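Local structure of E3 SUMO-protein ligase SIZ2 (Saccharomyces cerevisiae, 6U75) at residues A[75-87]-A[109-123]. The protein acts as a SUMO E3 ligase of the PIAS family, promoting SUMO attachment to target proteins, with septins among its possible substrates. Numbering follows the deposited sequence.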
loop_
_atom_site.group_PDB
_atom_site.type_symbol
_atom_site.label_atom_id
_atom_site.label_comp_id
_atom_site.label_asym_id
_atom_site.label_seq_id
_atom_site.Cartn_x
_atom_site.Cartn_y
_atom_site.Cartn_z
ATOM N N PRO A 75 -6.785 13.952 9.057
ATOM C CA PRO A 75 -6.506 14.587 10.352
ATOM C C PRO A 75 -6.663 13.578 11.479
ATOM O O PRO A 75 -7.683 12.895 11.578
ATOM C CB PRO A 75 -7.553 15.702 10.439
ATOM C CG PRO A 75 -8.662 15.248 9.553
ATOM C CD PRO A 75 -8.022 14.465 8.444
ATOM N N TYR A 76 -5.638 13.476 12.325
ATOM C CA TYR A 76 -5.694 12.573 13.463
ATOM C C TYR A 76 -5.762 13.370 14.755
ATOM O O TYR A 76 -4.912 14.244 14.975
ATOM C CB TYR A 76 -4.476 11.644 13.497
ATOM C CG TYR A 76 -4.521 10.668 14.650
ATOM C CD1 TYR A 76 -5.283 9.509 14.572
ATOM C CD2 TYR A 76 -3.817 10.911 15.823
ATOM C CE1 TYR A 76 -5.336 8.616 15.625
ATOM C CE2 TYR A 76 -3.863 10.023 16.882
ATOM C CZ TYR A 76 -4.624 8.877 16.778
ATOM O OH TYR A 76 -4.676 7.990 17.828
ATOM N N PRO A 77 -6.739 13.108 15.637
ATOM C CA PRO A 77 -7.814 12.119 15.500
ATOM C C PRO A 77 -8.952 12.596 14.607
ATOM O O PRO A 77 -9.100 13.798 14.386
ATOM C CB PRO A 77 -8.302 11.948 16.934
ATOM C CG PRO A 77 -8.101 13.297 17.526
ATOM C CD PRO A 77 -6.801 13.790 16.941
ATOM N N CYS A 78 -9.752 11.656 14.113
ATOM C CA CYS A 78 -10.898 11.979 13.279
ATOM C C CYS A 78 -11.985 10.944 13.510
ATOM O O CYS A 78 -11.694 9.759 13.689
ATOM C CB CYS A 78 -10.529 12.009 11.792
ATOM S SG CYS A 78 -9.625 10.548 11.228
ATOM N N GLU A 79 -13.234 11.398 13.501
ATOM C CA GLU A 79 -14.388 10.506 13.516
ATOM C C GLU A 79 -15.203 10.785 12.262
ATOM O O GLU A 79 -15.760 11.878 12.109
ATOM C CB GLU A 79 -15.223 10.696 14.781
ATOM C CG GLU A 79 -16.479 9.839 14.826
ATOM C CD GLU A 79 -16.948 9.568 16.240
ATOM O OE1 GLU A 79 -16.103 9.217 17.090
ATOM O OE2 GLU A 79 -18.162 9.707 16.505
ATOM N N LEU A 80 -15.255 9.808 11.361
ATOM C CA LEU A 80 -16.012 9.915 10.122
ATOM C C LEU A 80 -17.343 9.196 10.285
ATOM O O LEU A 80 -17.379 8.034 10.704
ATOM C CB LEU A 80 -15.232 9.318 8.950
ATOM C CG LEU A 80 -13.929 10.027 8.582
ATOM C CD1 LEU A 80 -13.064 9.121 7.726
ATOM C CD2 LEU A 80 -14.220 11.329 7.857
ATOM N N VAL A 81 -18.431 9.886 9.953
ATOM C CA VAL A 81 -19.777 9.337 10.054
ATOM C C VAL A 81 -20.459 9.580 8.717
ATOM O O VAL A 81 -20.746 10.730 8.362
ATOM C CB VAL A 81 -20.578 9.968 11.200
ATOM C CG1 VAL A 81 -21.957 9.335 11.294
ATOM C CG2 VAL A 81 -19.826 9.821 12.515
ATOM N N PHE A 82 -20.719 8.508 7.976
ATOM C CA PHE A 82 -21.354 8.585 6.666
ATOM C C PHE A 82 -22.769 8.035 6.793
ATOM O O PHE A 82 -22.958 6.829 6.984
ATOM C CB PHE A 82 -20.545 7.816 5.623
ATOM C CG PHE A 82 -20.991 8.060 4.209
ATOM C CD1 PHE A 82 -20.797 9.294 3.612
ATOM C CD2 PHE A 82 -21.597 7.055 3.476
ATOM C CE1 PHE A 82 -21.205 9.523 2.313
ATOM C CE2 PHE A 82 -22.006 7.278 2.175
ATOM C CZ PHE A 82 -21.809 8.515 1.593
ATOM N N ASN A 83 -23.758 8.922 6.694
ATOM C CA ASN A 83 -25.167 8.538 6.788
ATOM C C ASN A 83 -25.473 7.885 8.134
ATOM O O ASN A 83 -26.172 6.873 8.211
ATOM C CB ASN A 83 -25.560 7.617 5.630
ATOM C CG ASN A 83 -25.500 8.315 4.285
ATOM O OD1 ASN A 83 -25.868 9.484 4.162
ATOM N ND2 ASN A 83 -25.033 7.601 3.268
ATOM N N GLY A 84 -24.944 8.470 9.209
ATOM C CA GLY A 84 -25.194 7.993 10.551
ATOM C C GLY A 84 -24.303 6.862 11.014
ATOM O O GLY A 84 -24.112 6.701 12.225
ATOM N N THR A 85 -23.751 6.074 10.096
ATOM C CA THR A 85 -22.899 4.947 10.448
ATOM C C THR A 85 -21.448 5.403 10.540
ATOM O O THR A 85 -20.915 5.989 9.593
ATOM C CB THR A 85 -23.035 3.829 9.413
ATOM O OG1 THR A 85 -24.379 3.329 9.416
ATOM C CG2 THR A 85 -22.070 2.690 9.714
ATOM N N LYS A 86 -20.816 5.136 11.680
ATOM C CA LYS A 86 -19.403 5.447 11.831
ATOM C C LYS A 86 -18.568 4.546 10.931
ATOM O O LYS A 86 -18.894 3.377 10.708
ATOM C CB LYS A 86 -18.965 5.279 13.287
ATOM C CG LYS A 86 -17.480 5.543 13.521
ATOM C CD LYS A 86 -17.081 5.316 14.973
ATOM C CE LYS A 86 -15.570 5.406 15.146
ATOM N NZ LYS A 86 -15.130 5.064 16.527
ATOM N N LEU A 87 -17.480 5.105 10.410
ATOM C CA LEU A 87 -16.555 4.361 9.565
ATOM C C LEU A 87 -15.447 3.781 10.435
ATOM O O LEU A 87 -14.654 4.527 11.022
ATOM C CB LEU A 87 -15.971 5.258 8.477
ATOM C CG LEU A 87 -16.973 5.826 7.471
ATOM C CD1 LEU A 87 -16.278 6.766 6.503
ATOM C CD2 LEU A 87 -17.678 4.708 6.718
ATOM N N TYR A 109 -22.564 1.947 2.651
ATOM C CA TYR A 109 -23.440 2.837 3.398
ATOM C C TYR A 109 -24.051 3.925 2.522
ATOM O O TYR A 109 -24.582 4.910 3.045
ATOM C CB TYR A 109 -22.671 3.457 4.564
ATOM C CG TYR A 109 -21.771 2.467 5.269
ATOM C CD1 TYR A 109 -22.303 1.413 6.002
ATOM C CD2 TYR A 109 -20.389 2.580 5.197
ATOM C CE1 TYR A 109 -21.484 0.502 6.643
ATOM C CE2 TYR A 109 -19.562 1.674 5.835
ATOM C CZ TYR A 109 -20.115 0.638 6.555
ATOM O OH TYR A 109 -19.295 -0.264 7.193
ATOM N N LEU A 110 -23.996 3.762 1.203
ATOM C CA LEU A 110 -24.559 4.741 0.287
ATOM C C LEU A 110 -26.078 4.629 0.239
ATOM O O LEU A 110 -26.649 3.542 0.361
ATOM C CB LEU A 110 -23.993 4.548 -1.121
ATOM C CG LEU A 110 -23.020 5.607 -1.642
ATOM C CD1 LEU A 110 -22.532 5.222 -3.029
ATOM C CD2 LEU A 110 -23.665 6.985 -1.667
ATOM N N LYS A 111 -26.730 5.772 0.051
ATOM C CA LYS A 111 -28.173 5.837 -0.112
ATOM C C LYS A 111 -28.533 5.875 -1.594
ATOM O O LYS A 111 -27.690 6.109 -2.463
ATOM C CB LYS A 111 -28.741 7.064 0.611
ATOM C CG LYS A 111 -28.465 7.089 2.110
ATOM C CD LYS A 111 -29.149 5.931 2.833
ATOM C CE LYS A 111 -28.220 5.269 3.842
ATOM N NZ LYS A 111 -28.684 3.903 4.208
ATOM N N VAL A 112 -29.810 5.633 -1.877
ATOM C CA VAL A 112 -30.308 5.621 -3.251
ATOM C C VAL A 112 -29.999 6.964 -3.902
ATOM O O VAL A 112 -29.780 7.960 -3.197
ATOM C CB VAL A 112 -31.813 5.309 -3.301
ATOM C CG1 VAL A 112 -32.063 3.848 -2.950
ATOM C CG2 VAL A 112 -32.590 6.228 -2.369
ATOM N N PRO A 113 -29.971 7.043 -5.235
ATOM C CA PRO A 113 -29.531 8.289 -5.883
ATOM C C PRO A 113 -30.424 9.481 -5.588
ATOM O O PRO A 113 -29.926 10.611 -5.511
ATOM C CB PRO A 113 -29.548 7.936 -7.379
ATOM C CG PRO A 113 -29.591 6.443 -7.441
ATOM C CD PRO A 113 -30.312 5.998 -6.215
ATOM N N THR A 114 -31.732 9.267 -5.427
ATOM C CA THR A 114 -32.651 10.384 -5.240
ATOM C C THR A 114 -32.477 11.065 -3.888
ATOM O O THR A 114 -32.914 12.208 -3.727
ATOM C CB THR A 114 -34.096 9.908 -5.386
ATOM O OG1 THR A 114 -34.390 8.942 -4.368
ATOM C CG2 THR A 114 -34.318 9.283 -6.756
ATOM N N GLU A 115 -31.854 10.397 -2.924
ATOM C CA GLU A 115 -31.686 10.938 -1.584
ATOM C C GLU A 115 -30.293 11.539 -1.420
ATOM O O GLU A 115 -29.409 11.373 -2.262
ATOM C CB GLU A 115 -31.935 9.850 -0.535
ATOM C CG GLU A 115 -33.379 9.374 -0.486
ATOM C CD GLU A 115 -33.606 8.294 0.553
ATOM O OE1 GLU A 115 -32.614 7.827 1.151
ATOM O OE2 GLU A 115 -34.776 7.914 0.771
ATOM N N MET A 116 -30.111 12.244 -0.308
ATOM C CA MET A 116 -28.896 12.998 -0.038
ATOM C C MET A 116 -27.960 12.191 0.851
ATOM O O MET A 116 -28.405 11.506 1.777
ATOM C CB MET A 116 -29.232 14.328 0.642
ATOM C CG MET A 116 -28.153 15.383 0.502
ATOM S SD MET A 116 -28.109 16.070 -1.162
ATOM C CE MET A 116 -26.589 17.007 -1.105
ATOM N N ASN A 117 -26.662 12.279 0.571
ATOM C CA ASN A 117 -25.643 11.646 1.398
ATOM C C ASN A 117 -24.968 12.702 2.263
ATOM O O ASN A 117 -24.516 13.736 1.754
ATOM C CB ASN A 117 -24.600 10.919 0.547
ATOM C CG ASN A 117 -25.193 9.771 -0.245
ATOM O OD1 ASN A 117 -25.458 8.700 0.298
ATOM N ND2 ASN A 117 -25.398 9.989 -1.540
ATOM N N HIS A 118 -24.906 12.435 3.565
ATOM C CA HIS A 118 -24.294 13.323 4.542
ATOM C C HIS A 118 -23.046 12.662 5.107
ATOM O O HIS A 118 -23.094 11.507 5.542
ATOM C CB HIS A 118 -25.269 13.651 5.675
ATOM C CG HIS A 118 -26.567 14.234 5.211
ATOM N ND1 HIS A 118 -26.731 15.579 4.954
ATOM C CD2 HIS A 118 -27.765 13.656 4.961
ATOM C CE1 HIS A 118 -27.973 15.803 4.564
ATOM N NE2 HIS A 118 -28.621 14.652 4.559
ATOM N N LEU A 119 -21.935 13.394 5.099
ATOM C CA LEU A 119 -20.666 12.929 5.652
ATOM C C LEU A 119 -20.211 13.945 6.691
ATOM O O LEU A 119 -19.901 15.091 6.352
ATOM C CB LEU A 119 -19.616 12.757 4.554
ATOM C CG LEU A 119 -18.214 12.360 5.025
ATOM C CD1 LEU A 119 -18.227 10.977 5.654
ATOM C CD2 LEU A 119 -17.224 12.412 3.873
ATOM N N ASP A 120 -20.182 13.527 7.952
ATOM C CA ASP A 120 -19.713 14.363 9.044
ATOM C C ASP A 120 -18.317 13.921 9.457
ATOM O O ASP A 120 -18.005 12.727 9.459
ATOM C CB ASP A 120 -20.662 14.288 10.242
ATOM C CG ASP A 120 -22.118 14.448 9.845
ATOM O OD1 ASP A 120 -22.793 13.422 9.624
ATOM O OD2 ASP A 120 -22.586 15.601 9.745
ATOM N N LEU A 121 -17.480 14.895 9.801
ATOM C CA LEU A 121 -16.107 14.649 10.228
ATOM C C LEU A 121 -15.881 15.436 11.510
ATOM O O LEU A 121 -15.809 16.669 11.478
ATOM C CB LEU A 121 -15.116 15.056 9.139
ATOM C CG LEU A 121 -13.627 15.006 9.480
ATOM C CD1 LEU A 121 -13.283 13.800 10.336
ATOM C CD2 LEU A 121 -12.820 14.982 8.195
ATOM N N HIS A 122 -15.796 14.724 12.629
ATOM C CA HIS A 122 -15.624 15.326 13.942
ATOM C C HIS A 122 -14.158 15.281 14.347
ATOM O O HIS A 122 -13.475 14.272 14.138
ATOM C CB HIS A 122 -16.473 14.603 14.988
ATOM C CG HIS A 122 -17.944 14.679 14.729
ATOM N ND1 HIS A 122 -18.591 13.827 13.861
ATOM C CD2 HIS A 122 -18.892 15.510 15.219
ATOM C CE1 HIS A 122 -19.877 14.128 13.830
ATOM N NE2 HIS A 122 -20.086 15.147 14.645
ATOM N N TYR A 123 -13.687 16.378 14.939
ATOM C CA TYR A 123 -12.285 16.523 15.292
ATOM C C TYR A 123 -12.172 17.384 16.541
ATOM O O TYR A 123 -13.072 18.161 16.872
ATOM C CB TYR A 123 -11.491 17.155 14.146
ATOM C CG TYR A 123 -12.096 18.456 13.673
ATOM C CD1 TYR A 123 -11.765 19.659 14.282
ATOM C CD2 TYR A 123 -13.012 18.480 12.631
ATOM C CE1 TYR A 123 -12.321 20.850 13.859
ATOM C CE2 TYR A 123 -13.575 19.666 12.200
ATOM C CZ TYR A 123 -13.225 20.849 12.818
ATOM O OH TYR A 123 -13.780 22.034 12.396
#
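Glu-79 and Val-81 pair with His-122 and Asp-120 in a four-stranded antiparallel sheet of the PINIT domain, each couple exchanging two backbone hydrogen bonds as strand 79-82 runs at 168° to strand 117-123. Leu-80 with Leu-121, between these two, and Phe-82 with Leu-119, just beyond Val-81, are the non-hydrogen-bonded pairs, whose side chains share the inner face. There Leu-80 and Leu-121 lie side by side, CD2 of Leu-80 3.6 Å from CD1 of Leu-121. With CG trans to the backbone N (chi1 -169°), the Phe-82 ring lies beside its own carbonyl carbon and turns an edge to Leu-119, CD1 to CD1 at 3.7 Å, while its CZ approaches CB of Asn-117. The type I' turn from Phe-82 to Thr-85 then reverses the chain, and CG2 of Thr-85 makes a CH-pi contact over one face of the Tyr-109 ring, 4.1 Å from its centroid.

Past the regular pairing Asn-83 extends the bonding: its backbone N donates to His-118 O, and its side-chain OD1 accepts from His-118 N at 3.2 Å, tilted from the carbonyl plane; side-chain ND2 donates to Tyr-109 O at 2.7 Å. Three bonds thus fix the rotation of the side-chain amide, the third joining ND2 to Asn-117.

Further out, strand 28-34 flanks strand 117-123 on its other edge through backbone bonds such as that of Leu-119 with Met-32, and Leu-54 of strand 50-58 packs against both Leu-80 and Leu-119. Asn-117 is itself positioned by a second donor: its OD1 takes ND2 of Asn-83 in the carbonyl plane, on a lone pair, and also accepts Lys-111 N at 3.2 Å.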